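Local structure of CurD (Moorea producens 3L, 5KP7) at residues E301-F304 / Q305-V308; C247-N250 / A251-Y255; E392-L395 / Y396-A400; R89-D92 / A93-Q96. The protein probably works as a hydroxymethylglutaryl-CoA synthase of the thiolase-like superfamily and binds 4'-phosphopantetheine. The protein carries 3 engineered substitutions. One frame throughout, in Å; residues are numbered along the deposited sequence.

Contact 1 of 4, residues E301-F304 / Q305-V308; sequences EADF and QRRV
Asp303 places one carboxylate against two guanidinium groups, those of Arg306 and Arg307, and the three residues form a salt-bridge network along the last turns of helix 297-307. Arg307, one helical turn on, takes the acid side-on with two nitrogens. Its NH1 lies 2.9 Å from Asp303 OD2, with that oxygen in the guanidinium plane, while its NE reaches Asp303 OD1 at 2.9 Å and has a weaker second bond to OD2. Both oxygens are met on their syn sides, yet the two flat groups are not coplanar: their planes stand 50° apart. Arg306 comes to the same OD1 from another direction, with NH1 2.8 Å from Asp303 OD1 and its guanidinium turned 63° from the carboxylate. Arg307 has CG beside its own backbone N (chi1 -61°), which folds the chain back toward Asp303 and sets CG over the centre of the Arg306 guanidinium, 3.6 Å above the plane.

A second shell fixes the pair: His285 NE2 bonds to Asp303 OD2, and Arg307 NH2 serves the carbonyls of Tyr264 and Phe268. A leucine in place of Arg307 would probably leave those two carbonyls without this donor and the Asp303 carboxylate without its two-nitrogen grip, held by Arg306 and His285.

Phe304 and Val308 also pack on helix 278-293, and Phe304 on helix 309-318. The two side chains cross at about a right angle, Phe304 CE1 touching Val308 CG1 at 3.6 Å, while Val308 N donates to Phe304 O at 2.9 Å.

Contact 2 of 4, residues C247-N250 / A251-Y255; sequences CCEN and AYRHY. With SO4 (sulfate ion), chain D.
Glu249 and Arg253 run side by side down one flank of helix 237-258, an i to i+4 salt bridge, both pointing the same way. The glutamate is fully stretched: CG lies anti to the backbone N (chi1 167°) and the chain stays extended beyond it, bringing OE2 forward. The arginine also starts anti to its N but bends at chi3 (-56°), which turns the guanidinium back along the helix. Arg253 NH2 then donates to Glu249 OE2 at 2.8 Å in a nearly straight bond (168°). The oxygen lies in the guanidinium plane and uses its anti lone pair, and the carboxylate stands steeply to that plane.

At the neighbouring nitrogen, Asn250 OD1 comes to 3.1 Å from Arg253 NH1. Asn250 has its CG beside the backbone N, and its ND2 bonds back to Asp246 O.

Further along, Tyr255 OH donates to a sulfate oxygen, O1, at 3.0 Å; the ion is probably from the crystallisation liquor. The same hydroxyl is hydrogen-bonded to Ser360 OG, and Tyr252 and Tyr255 both meet the Phe358 ring edge-to-face.

Glu249 OE1 forms a salt bridge to a basic side chain on the chain of another protein, and Arg291 adds a long, weak ion pair to OE2. So much positive charge around one carboxylate is likely to keep Glu249 ionised, and it makes this acid shared between this helix and the interface with the other protein.

Contact 3 of 4, residues E392-L395 / Y396-A400; sequences EQLL and YHSSA
Ser398 reaches back one turn to Leu394 in the serine-to-carbonyl arrangement common in helices, here near the C-terminal end of helix 388-397, with a 3-10 segment at 399-400. Its hydroxyl donates to the backbone oxygen: Ser398 OG lies 2.8 Å from Leu394 O, 40° above the carbonyl plane and not on a lone pair. OG stands beside its own backbone N (chi1 -63°), which turns it back toward the preceding turn. Leu394 O is therefore gripped twice by one residue, since Ser398 N also comes to 3.1 Å from Leu394 O in a weak bond. The same N-H is shared with the next carbonyl, lying 3.3 Å from Leu395 O and 70° above its plane, and is thus divided between the i-4 and i-3 carbonyls. Replacing Ser398 by an alanine removes the hydroxyl, and Leu394 O would probably be left with just the weak bond from the backbone N of this residue.

Leu394 CD2 lies alongside, 3.7 Å from Ser398 OG, so the hydroxyl sits against a methyl group as well as its acceptor. One residue earlier the backbone is regular, with His397 N 2.8 Å from Gln393 O and almost in line with the carbonyl.

Loops position this inner shell. Leu394 packs on Val68 and Ser398 on Leu173, while Gln393 and His397 touch Phe415 and Leu414. Past the serine the chain continues in 3-10 form, where Ala400 N makes a weak bond, 3.4 Å long, to His397 O.

Contact 4 of 4, residues R89-D92 / A93-Q96; sequences RLSD and ADKQ
Ser91 carries OG in the crowded position between its backbone N and carbonyl carbon (chi1 69°), and this torsion swings the hydroxyl over the start of helix 92-96 to meet Asp94. Asp94 N donates to Ser91 OG at 3.0 Å, an N-cap bond that occupies an amide with no helical carbonyl before it. The Asp94 carboxylate is linked back to the cap residue through a water, which accepts from Ser91 N at 2.9 Å and donates to Asp94 OD2 at 2.7 Å. The exchange resembles a capping box with a water inserted in one of its two bonds.

Helical bonding begins at once, Lys95 N lying 2.9 Å from Ser91 O and Gln96 N 2.9 Å from Asp92 O. Leu90, just ahead of the cap, lays CD1 on the backbone at Lys95 CA, 3.9 Å away, and crosses Asp94 at about a right angle with CD2 near its CB.

The lysine itself is stretched away from this turn, its NZ bonded to Leu123 O, and Asp94 OD1 has a salt bridge to Arg97. With Asp92 and Asp94 both in the first turn, negative charge gathers where the helix dipole is positive, which probably stabilises the start of this short surface helix.

From the N terminus the order is contact 4, contact 2, contact 1 and contact 3. They follow in series: each joins neighbouring turns of one stretch, so none closes a long loop, and none nests in or crosses another. Contact 4 starts the short helix leading to strand 98-104 of the central sheet. Contact 2 lies in the second half of helix 237-258, contact 1 near the end of 297-307. Their nearest atoms are about 8 Å apart, and Tyr264 bridges them, its carbonyl bonded to Arg307 and its ring edge-to-face with Tyr252; helix 278-293 packs on both. Contact 3, its centre about 41 Å from that of contact 2, lies across the chain's centre from it.

Contact 1 of 4, residues E301-F304 / Q305-V308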
loop_
_atom_site.group_PDB
_atom_site.type_symbol
_atom_site.label_atom_id
_atom_site.label_comp_id
_atom_site.label_asym_id
_atom_site.label_seq_id
_atom_site.Cartn_x
_atom_site.Cartn_y
_atom_site.Cartn_z
ATOM N N GLU A 301 17.242 -4.471 13.875
ATOM C CA GLU A 301 16.747 -5.654 13.165
ATOM C C GLU A 301 15.818 -6.491 14.053
ATOM O O GLU A 301 14.797 -7.003 13.566
ATOM C CB GLU A 301 17.903 -6.483 12.570
ATOM C CG GLU A 301 17.491 -7.838 11.971
ATOM C CD GLU A 301 16.437 -7.793 10.880
ATOM O OE1 GLU A 301 16.138 -6.704 10.323
ATOM O OE2 GLU A 301 15.846 -8.882 10.590
ATOM N N ALA A 302 16.166 -6.646 15.334
ATOM C CA ALA A 302 15.272 -7.357 16.265
ATOM C C ALA A 302 13.931 -6.630 16.395
ATOM O O ALA A 302 12.878 -7.259 16.413
ATOM C CB ALA A 302 15.920 -7.516 17.634
ATOM N N ASP A 303 13.988 -5.292 16.472
ATOM C CA ASP A 303 12.793 -4.485 16.582
ATOM C C ASP A 303 11.945 -4.602 15.314
ATOM O O ASP A 303 10.698 -4.696 15.410
ATOM C CB ASP A 303 13.156 -3.012 16.863
ATOM C CG ASP A 303 11.941 -2.181 17.208
ATOM O OD1 ASP A 303 11.352 -2.374 18.314
ATOM O OD2 ASP A 303 11.534 -1.364 16.372
ATOM N N PHE A 304 12.601 -4.615 14.145
ATOM C CA PHE A 304 11.909 -4.829 12.876
ATOM C C PHE A 304 11.118 -6.152 12.885
ATOM O O PHE A 304 9.926 -6.197 12.538
ATOM C CB PHE A 304 12.881 -4.798 11.703
ATOM C CG PHE A 304 12.258 -5.177 10.409
ATOM C CD1 PHE A 304 11.453 -4.281 9.732
ATOM C CD2 PHE A 304 12.433 -6.449 9.882
ATOM C CE1 PHE A 304 10.850 -4.635 8.533
ATOM C CE2 PHE A 304 11.827 -6.814 8.684
ATOM C CZ PHE A 304 11.037 -5.909 8.007
ATOM N N GLN A 305 11.781 -7.233 13.282
ATOM C CA GLN A 305 11.104 -8.529 13.255
ATOM C C GLN A 305 9.923 -8.571 14.208
ATOM O O GLN A 305 8.886 -9.145 13.895
ATOM C CB GLN A 305 12.064 -9.685 13.541
ATOM C CG GLN A 305 11.461 -11.037 13.183
ATOM C CD GLN A 305 12.417 -12.184 13.369
ATOM O OE1 GLN A 305 13.127 -12.557 12.447
ATOM N NE2 GLN A 305 12.485 -12.739 14.600
ATOM N N ARG A 306 10.083 -7.963 15.380
ATOM C CA ARG A 306 9.041 -7.984 16.407
ATOM C C ARG A 306 7.842 -7.125 16.026
ATOM O O ARG A 306 6.712 -7.564 16.181
ATOM C CB ARG A 306 9.604 -7.491 17.737
ATOM C CG ARG A 306 8.601 -7.508 18.883
ATOM C CD ARG A 306 9.228 -7.197 20.236
ATOM N NE ARG A 306 9.895 -5.888 20.225
ATOM C CZ ARG A 306 9.381 -4.725 20.630
ATOM N NH1 ARG A 306 10.155 -3.636 20.563
ATOM N NH2 ARG A 306 8.140 -4.616 21.112
ATOM N N ARG A 307 8.097 -5.904 15.556
ATOM C CA ARG A 307 7.051 -4.892 15.440
ATOM C C ARG A 307 6.538 -4.638 14.022
ATOM O O ARG A 307 5.448 -4.118 13.864
ATOM C CB ARG A 307 7.490 -3.565 16.050
ATOM C CG ARG A 307 7.822 -3.636 17.543
ATOM C CD ARG A 307 7.678 -2.281 18.224
ATOM N NE ARG A 307 8.710 -1.364 17.761
ATOM C CZ ARG A 307 8.611 -0.030 17.696
ATOM N NH1 ARG A 307 9.650 0.667 17.272
ATOM N NH2 ARG A 307 7.520 0.613 18.097
ATOM N N VAL A 308 7.342 -4.977 13.017
ATOM C CA VAL A 308 7.042 -4.602 11.636
ATOM C C VAL A 308 6.803 -5.821 10.739
ATOM O O VAL A 308 5.885 -5.808 9.907
ATOM C CB VAL A 308 8.165 -3.738 11.061
ATOM C CG1 VAL A 308 7.778 -3.238 9.676
ATOM C CG2 VAL A 308 8.480 -2.584 11.993
#

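Contact 2 of 4, residues C247-N250 / A251-Y255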
loop_
_atom_site.group_PDB
_atom_site.type_symbol
_atom_site.label_atom_id
_atom_site.label_comp_id
_atom_site.label_asym_id
_atom_site.label_seq_id
_atom_site.Cartn_x
_atom_site.Cartn_y
_atom_site.Cartn_z
ATOM N N CYS A 247 8.443 12.125 4.473
ATOM C CA CYS A 247 7.109 12.193 5.047
ATOM C C CYS A 247 6.977 11.325 6.297
ATOM O O CYS A 247 6.293 11.690 7.249
ATOM C CB CYS A 247 6.067 11.801 4.017
ATOM S SG CYS A 247 5.776 13.095 2.772
ATOM N N CYS A 248 7.640 10.181 6.294
ATOM C CA CYS A 248 7.606 9.288 7.444
ATOM C C CYS A 248 8.143 10.044 8.667
ATOM O O CYS A 248 7.499 10.039 9.735
ATOM C CB CYS A 248 8.383 8.012 7.134
ATOM S SG CYS A 248 8.171 6.683 8.343
ATOM N N GLU A 249 9.266 10.756 8.491
ATOM C CA GLU A 249 9.841 11.593 9.555
ATOM C C GLU A 249 8.916 12.736 9.982
ATOM O O GLU A 249 8.685 12.941 11.185
ATOM C CB GLU A 249 11.198 12.154 9.099
ATOM C CG GLU A 249 11.747 13.272 9.976
ATOM C CD GLU A 249 13.177 13.700 9.658
ATOM O OE1 GLU A 249 13.819 13.188 8.712
ATOM O OE2 GLU A 249 13.685 14.586 10.409
ATOM N N ASN A 250 8.433 13.501 9.000
ATOM C CA ASN A 250 7.717 14.750 9.305
ATOM C C ASN A 250 6.283 14.521 9.775
ATOM O O ASN A 250 5.818 15.229 10.656
ATOM C CB ASN A 250 7.765 15.740 8.128
ATOM C CG ASN A 250 9.097 16.438 7.998
ATOM O OD1 ASN A 250 9.430 17.292 8.804
ATOM N ND2 ASN A 250 9.861 16.098 6.983
ATOM N N ALA A 251 5.586 13.540 9.222
ATOM C CA ALA A 251 4.259 13.203 9.750
ATOM C C ALA A 251 4.316 12.711 11.206
ATOM O O ALA A 251 3.496 13.089 12.052
ATOM C CB ALA A 251 3.566 12.194 8.849
ATOM N N TYR A 252 5.288 11.862 11.488
ATOM C CA TYR A 252 5.484 11.388 12.854
ATOM C C TYR A 252 5.854 12.547 13.793
ATOM O O TYR A 252 5.348 12.604 14.910
ATOM C CB TYR A 252 6.509 10.251 12.951
ATOM C CG TYR A 252 6.646 9.766 14.382
ATOM C CD1 TYR A 252 5.634 9.002 14.969
ATOM C CD2 TYR A 252 7.746 10.121 15.171
ATOM C CE1 TYR A 252 5.700 8.613 16.289
ATOM C CE2 TYR A 252 7.815 9.721 16.486
ATOM C CZ TYR A 252 6.794 8.968 17.034
ATOM O OH TYR A 252 6.905 8.559 18.356
ATOM N N ARG A 253 6.694 13.477 13.338
ATOM C CA ARG A 253 7.057 14.640 14.174
ATOM C C ARG A 253 5.810 15.426 14.548
ATOM O O ARG A 253 5.671 15.859 15.681
ATOM C CB ARG A 253 8.061 15.556 13.478
ATOM C CG ARG A 253 8.381 16.800 14.320
ATOM C CD ARG A 253 9.588 17.603 13.859
ATOM N NE ARG A 253 10.791 16.768 13.788
ATOM C CZ ARG A 253 11.436 16.421 12.666
ATOM N NH1 ARG A 253 11.045 16.841 11.469
ATOM N NH2 ARG A 253 12.516 15.654 12.754
ATOM N N HIS A 254 4.901 15.606 13.586
ATOM C CA HIS A 254 3.653 16.331 13.829
ATOM C C HIS A 254 2.804 15.603 14.882
ATOM O O HIS A 254 2.265 16.222 15.813
ATOM C CB HIS A 254 2.907 16.528 12.501
ATOM C CG HIS A 254 1.763 17.484 12.568
ATOM N ND1 HIS A 254 0.621 17.336 11.813
ATOM C CD2 HIS A 254 1.574 18.600 13.308
ATOM C CE1 HIS A 254 -0.208 18.326 12.056
ATOM N NE2 HIS A 254 0.347 19.111 12.970
ATOM N N TYR A 255 2.734 14.278 14.773
ATOM C CA TYR A 255 2.031 13.478 15.772
ATOM C C TYR A 255 2.697 13.646 17.159
ATOM O O TYR A 255 2.008 13.861 18.167
ATOM C CB TYR A 255 2.016 12.028 15.313
ATOM C CG TYR A 255 1.414 11.010 16.248
ATOM C CD1 TYR A 255 2.120 10.568 17.361
ATOM C CD2 TYR A 255 0.173 10.411 15.969
ATOM C CE1 TYR A 255 1.596 9.599 18.208
ATOM C CE2 TYR A 255 -0.353 9.437 16.796
ATOM C CZ TYR A 255 0.364 9.024 17.918
ATOM O OH TYR A 255 -0.142 8.050 18.760
HETATM S S SO4 D . -0.423 7.150 22.975
HETATM O O1 SO4 D . 0.115 7.274 21.602
HETATM O O2 SO4 D . -1.906 7.206 22.944
HETATM O O3 SO4 D . 0.090 8.254 23.815
HETATM O O4 SO4 D . 0.028 5.864 23.552
#

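Contact 3 of 4, residues E392-L395 / Y396-A400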
loop_
_atom_site.group_PDB
_atom_site.type_symbol
_atom_site.label_atom_id
_atom_site.label_comp_id
_atom_site.label_asym_id
_atom_site.label_seq_id
_atom_site.Cartn_x
_atom_site.Cartn_y
_atom_site.Cartn_z
ATOM N N GLU A 392 1.134 -13.598 -19.081
ATOM C CA GLU A 392 1.330 -12.822 -20.314
ATOM C C GLU A 392 0.040 -12.745 -21.147
ATOM O O GLU A 392 -0.264 -11.706 -21.709
ATOM C CB GLU A 392 2.510 -13.386 -21.147
ATOM C CG GLU A 392 3.834 -13.097 -20.461
ATOM C CD GLU A 392 5.035 -13.848 -20.999
ATOM O OE1 GLU A 392 6.155 -13.343 -20.765
ATOM O OE2 GLU A 392 4.894 -14.931 -21.605
ATOM N N GLN A 393 -0.707 -13.845 -21.212
ATOM C CA GLN A 393 -1.977 -13.845 -21.920
ATOM C C GLN A 393 -2.948 -12.871 -21.237
ATOM O O GLN A 393 -3.662 -12.101 -21.906
ATOM C CB GLN A 393 -2.602 -15.224 -21.927
ATOM C CG GLN A 393 -1.938 -16.293 -22.768
ATOM C CD GLN A 393 -2.664 -17.611 -22.561
ATOM O OE1 GLN A 393 -2.087 -18.581 -22.045
ATOM N NE2 GLN A 393 -3.974 -17.638 -22.917
ATOM N N LEU A 394 -2.960 -12.923 -19.904
ATOM C CA LEU A 394 -3.836 -12.036 -19.112
ATOM C C LEU A 394 -3.566 -10.587 -19.448
ATOM O O LEU A 394 -4.497 -9.846 -19.725
ATOM C CB LEU A 394 -3.694 -12.326 -17.618
ATOM C CG LEU A 394 -4.653 -11.663 -16.632
ATOM C CD1 LEU A 394 -4.675 -12.465 -15.334
ATOM C CD2 LEU A 394 -4.261 -10.220 -16.384
ATOM N N LEU A 395 -2.294 -10.168 -19.461
ATOM C CA LEU A 395 -1.944 -8.799 -19.844
ATOM C C LEU A 395 -2.471 -8.437 -21.224
ATOM O O LEU A 395 -3.044 -7.374 -21.414
ATOM C CB LEU A 395 -0.426 -8.565 -19.846
ATOM C CG LEU A 395 0.348 -8.774 -18.547
ATOM C CD1 LEU A 395 1.779 -8.258 -18.690
ATOM C CD2 LEU A 395 -0.344 -8.147 -17.364
ATOM N N TYR A 396 -2.234 -9.316 -22.187
ATOM C CA TYR A 396 -2.708 -9.115 -23.557
ATOM C C TYR A 396 -4.243 -8.952 -23.624
ATOM O O TYR A 396 -4.748 -8.062 -24.276
ATOM C CB TYR A 396 -2.243 -10.301 -24.403
ATOM C CG TYR A 396 -2.731 -10.289 -25.824
ATOM C CD1 TYR A 396 -2.029 -9.618 -26.827
ATOM C CD2 TYR A 396 -3.878 -10.975 -26.181
ATOM C CE1 TYR A 396 -2.474 -9.637 -28.151
ATOM C CE2 TYR A 396 -4.334 -10.975 -27.484
ATOM C CZ TYR A 396 -3.648 -10.308 -28.453
ATOM O OH TYR A 396 -4.133 -10.351 -29.723
ATOM N N HIS A 397 -4.956 -9.776 -22.874
ATOM C CA HIS A 397 -6.418 -9.773 -22.907
ATOM C C HIS A 397 -7.046 -8.592 -22.178
ATOM O O HIS A 397 -8.205 -8.243 -22.432
ATOM C CB HIS A 397 -6.939 -11.115 -22.399
ATOM C CG HIS A 397 -6.719 -12.206 -23.382
ATOM N ND1 HIS A 397 -7.174 -12.112 -24.677
ATOM C CD2 HIS A 397 -6.047 -13.380 -23.308
ATOM C CE1 HIS A 397 -6.810 -13.190 -25.353
ATOM N NE2 HIS A 397 -6.155 -13.985 -24.541
ATOM N N SER A 398 -6.270 -7.937 -21.313
ATOM C CA SER A 398 -6.737 -6.794 -20.497
ATOM C C SER A 398 -7.157 -5.536 -21.253
ATOM O O SER A 398 -7.979 -4.764 -20.739
ATOM C CB SER A 398 -5.688 -6.424 -19.434
ATOM O OG SER A 398 -5.477 -7.488 -18.512
ATOM N N SER A 399 -6.644 -5.334 -22.471
ATOM C CA SER A 399 -7.063 -4.180 -23.312
ATOM C C SER A 399 -8.557 -4.085 -23.610
ATOM O O SER A 399 -9.078 -3.005 -23.838
ATOM C CB SER A 399 -6.308 -4.160 -24.639
ATOM O OG SER A 399 -4.958 -3.933 -24.368
ATOM N N ALA A 400 -9.239 -5.216 -23.604
ATOM C CA ALA A 400 -10.663 -5.220 -23.868
ATOM C C ALA A 400 -11.516 -4.510 -22.821
ATOM O O ALA A 400 -12.661 -4.170 -23.125
ATOM C CB ALA A 400 -11.162 -6.647 -24.035
#

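Contact 4 of 4, residues R89-D92 / A93-Q96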
loop_
_atom_site.group_PDB
_atom_site.type_symbol
_atom_site.label_atom_id
_atom_site.label_comp_id
_atom_site.label_asym_id
_atom_site.label_seq_id
_atom_site.Cartn_x
_atom_site.Cartn_y
_atom_site.Cartn_z
ATOM N N ARG A 89 -23.031 -10.211 7.707
ATOM C CA ARG A 89 -23.126 -10.387 9.174
ATOM C C ARG A 89 -24.103 -9.421 9.838
ATOM O O ARG A 89 -24.683 -9.742 10.878
ATOM C CB ARG A 89 -21.739 -10.257 9.820
ATOM C CG ARG A 89 -20.905 -11.511 9.637
ATOM C CD ARG A 89 -19.392 -11.308 9.732
ATOM N NE ARG A 89 -18.920 -10.490 10.872
ATOM C CZ ARG A 89 -18.267 -9.309 10.799
ATOM N NH1 ARG A 89 -18.014 -8.723 9.649
ATOM N NH2 ARG A 89 -17.867 -8.681 11.927
ATOM N N LEU A 90 -24.350 -8.261 9.230
ATOM C CA LEU A 90 -25.198 -7.262 9.873
ATOM C C LEU A 90 -26.677 -7.638 9.941
ATOM O O LEU A 90 -27.256 -8.204 9.011
ATOM C CB LEU A 90 -25.073 -5.918 9.160
ATOM C CG LEU A 90 -23.672 -5.324 9.139
ATOM C CD1 LEU A 90 -23.653 -4.044 8.309
ATOM C CD2 LEU A 90 -23.122 -5.048 10.527
ATOM N N SER A 91 -27.311 -7.277 11.052
ATOM C CA SER A 91 -28.760 -7.257 11.111
ATOM C C SER A 91 -29.295 -6.262 10.061
ATOM O O SER A 91 -28.553 -5.359 9.600
ATOM C CB SER A 91 -29.218 -6.831 12.514
ATOM O OG SER A 91 -28.919 -5.464 12.751
ATOM N N ASP A 92 -30.561 -6.412 9.669
ATOM C CA ASP A 92 -31.171 -5.462 8.729
ATOM C C ASP A 92 -31.085 -4.034 9.263
ATOM O O ASP A 92 -30.735 -3.100 8.513
ATOM C CB ASP A 92 -32.644 -5.781 8.458
ATOM C CG ASP A 92 -32.844 -7.092 7.723
ATOM O OD1 ASP A 92 -31.864 -7.638 7.165
ATOM O OD2 ASP A 92 -34.001 -7.587 7.712
ATOM N N ALA A 93 -31.403 -3.879 10.550
ATOM C CA ALA A 93 -31.322 -2.585 11.221
ATOM C C ALA A 93 -29.924 -1.974 11.114
ATOM O O ALA A 93 -29.794 -0.787 10.818
ATOM C CB ALA A 93 -31.716 -2.711 12.683
ATOM N N ASP A 94 -28.893 -2.783 11.369
ATOM C CA ASP A 94 -27.510 -2.286 11.310
ATOM C C ASP A 94 -27.060 -2.000 9.877
ATOM O O ASP A 94 -26.313 -1.051 9.658
ATOM C CB ASP A 94 -26.524 -3.253 11.967
ATOM C CG ASP A 94 -26.382 -3.036 13.471
ATOM O OD1 ASP A 94 -26.848 -1.989 14.006
ATOM O OD2 ASP A 94 -25.782 -3.938 14.126
ATOM N N LYS A 95 -27.499 -2.799 8.914
ATOM C CA LYS A 95 -27.193 -2.500 7.491
ATOM C C LYS A 95 -27.792 -1.173 7.079
ATOM O O LYS A 95 -27.151 -0.374 6.389
ATOM C CB LYS A 95 -27.739 -3.620 6.588
ATOM C CG LYS A 95 -27.513 -3.450 5.088
ATOM C CD LYS A 95 -27.896 -4.741 4.378
ATOM C CE LYS A 95 -27.766 -4.665 2.877
ATOM N NZ LYS A 95 -28.136 -5.935 2.136
ATOM N N GLN A 96 -29.024 -0.925 7.506
ATOM C CA GLN A 96 -29.678 0.348 7.239
ATOM C C GLN A 96 -29.024 1.549 7.907
ATOM O O GLN A 96 -29.202 2.654 7.428
ATOM C CB GLN A 96 -31.167 0.284 7.620
ATOM C CG GLN A 96 -31.945 -0.679 6.747
ATOM C CD GLN A 96 -31.923 -0.256 5.307
ATOM O OE1 GLN A 96 -32.289 0.863 4.986
ATOM N NE2 GLN A 96 -31.453 -1.126 4.436
HETATM O O HOH W 1 -25.557 -6.502 13.290
#